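Local structure of NADPH-ferredoxin reductase FprA (1LQT) at residues V129-A134 against P143-A148. The protein probably passes electrons between NADPH and ferredoxin through its bound FAD, and may supply electrons to cytochrome P450 systems. Sequence-based numbering, arbitrary orientation.
Sequences VGWYNA and PDLSGA
The indole of Trp131 has the pyrrolidine of Pro143 packed over one face: Pro143 CD sits 3.5 Å from the centroid of the six-membered ring and only 4° off its normal, a well-centred CH-pi contact. Pro143 CG is displaced toward the outer side of the benzo ring, 3.8 Å from Trp131 CZ3. His181 stacks on the same indole, an aromatic partner from outside the two segments, and its NE2 also hydrogen-bonds to Trp131 O. The Leu145 CD1 methyl approaches obliquely, 4.1 Å from Trp131 CH2. With CG anti to the backbone N (chi1 175°), the tryptophan reaches out from the helix toward the loop, and the contact across the two segments is wholly apolar. The Trp131 side chain is about 12 Å from the FAD, which Val129 touches.

On the loop side, Ser146 OG meets the syn lone pair of Asp144 OD1 (2.6 Å), while Ser146 N comes from the anti side (2.9 Å), closing an Asx turn and bracing the bend around Leu145. Helix 125-132 ends in a Schellman motif with Ala134, at positive phi, as C-prime. The chain then loops back to Pro143 and on into strand 149-153 of the parallel sheet, which leads into a glycine-rich turn consistent with a Rossmann-type NADP-binding motif. Trp131 and Leu145 both pack on helix 180-186, Leu145 also touching Leu166 of helix 157-167.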
# COMPACT_ATOMS: atom_id res chain seq x y z
N VAL A 129 3.75 6.38 -5.99
CA VAL A 129 3.05 6.65 -4.76
C VAL A 129 4.03 6.91 -3.63
O VAL A 129 3.88 7.86 -2.85
CB VAL A 129 2.11 5.49 -4.40
CG1 VAL A 129 1.49 5.71 -3.02
CG2 VAL A 129 1.02 5.30 -5.45
N GLY A 130 5.01 6.03 -3.48
CA GLY A 130 5.99 6.26 -2.44
C GLY A 130 6.65 7.62 -2.58
O GLY A 130 6.88 8.33 -1.60
N TRP A 131 6.97 7.98 -3.81
CA TRP A 131 7.58 9.27 -4.07
C TRP A 131 6.64 10.43 -3.72
O TRP A 131 7.03 11.35 -3.00
CB TRP A 131 8.04 9.32 -5.53
CG TRP A 131 8.58 10.63 -5.96
CD1 TRP A 131 9.80 11.16 -5.69
CD2 TRP A 131 7.92 11.57 -6.78
NE1 TRP A 131 9.95 12.38 -6.31
CE2 TRP A 131 8.79 12.65 -6.99
CE3 TRP A 131 6.68 11.59 -7.40
CZ2 TRP A 131 8.44 13.76 -7.78
CZ3 TRP A 131 6.34 12.67 -8.18
CH2 TRP A 131 7.20 13.73 -8.35
N TYR A 132 5.39 10.38 -4.18
CA TYR A 132 4.52 11.50 -3.90
C TYR A 132 4.07 11.57 -2.45
O TYR A 132 3.64 12.62 -1.99
CB TYR A 132 3.37 11.66 -4.89
CG TYR A 132 2.24 10.66 -4.94
CD1 TYR A 132 1.45 10.38 -3.85
CD2 TYR A 132 1.91 10.05 -6.14
CE1 TYR A 132 0.35 9.51 -3.97
CE2 TYR A 132 0.82 9.22 -6.26
CZ TYR A 132 0.03 8.94 -5.18
OH TYR A 132 -1.06 8.12 -5.35
N ASN A 133 4.18 10.45 -1.73
CA ASN A 133 3.85 10.43 -0.32
C ASN A 133 5.07 10.53 0.61
O ASN A 133 4.94 10.32 1.81
CB ASN A 133 2.98 9.24 0.05
CG ASN A 133 1.51 9.48 -0.15
OD1 ASN A 133 1.04 10.63 -0.09
ND2 ASN A 133 0.76 8.41 -0.33
N ALA A 134 6.21 10.89 0.06
CA ALA A 134 7.42 11.17 0.85
C ALA A 134 7.91 9.95 1.63
O ALA A 134 8.50 10.09 2.70
CB ALA A 134 7.22 12.36 1.78
N PRO A 143 10.26 11.25 -11.20
CA PRO A 143 9.85 11.04 -12.58
C PRO A 143 9.75 12.37 -13.31
O PRO A 143 9.44 13.40 -12.73
CB PRO A 143 8.47 10.42 -12.42
CG PRO A 143 7.95 11.02 -11.18
CD PRO A 143 9.14 11.09 -10.27
N ASP A 144 10.01 12.32 -14.61
CA ASP A 144 9.79 13.47 -15.47
C ASP A 144 8.31 13.54 -15.78
O ASP A 144 7.76 12.65 -16.44
CB ASP A 144 10.63 13.31 -16.75
CG ASP A 144 10.53 14.49 -17.69
OD1 ASP A 144 9.68 15.37 -17.52
OD2 ASP A 144 11.30 14.54 -18.67
N LEU A 145 7.66 14.59 -15.29
CA LEU A 145 6.24 14.79 -15.45
C LEU A 145 5.94 15.89 -16.46
O LEU A 145 4.84 16.44 -16.46
CB LEU A 145 5.60 15.11 -14.10
CG LEU A 145 5.84 14.04 -13.04
CD1 LEU A 145 5.10 14.41 -11.76
CD2 LEU A 145 5.41 12.68 -13.53
N SER A 146 6.87 16.18 -17.35
CA SER A 146 6.72 17.28 -18.30
C SER A 146 6.06 16.90 -19.62
O SER A 146 5.70 17.77 -20.38
CB SER A 146 8.08 17.94 -18.59
OG SER A 146 8.91 17.11 -19.35
N GLY A 147 5.93 15.60 -19.90
CA GLY A 147 5.36 15.18 -21.16
C GLY A 147 3.86 15.20 -21.15
O GLY A 147 3.22 14.96 -20.13
N ALA A 148 3.27 15.38 -22.31
CA ALA A 148 1.85 15.55 -22.41
C ALA A 148 0.98 14.36 -22.08
O ALA A 148 -0.16 14.56 -21.71
CB ALA A 148 1.47 16.09 -23.80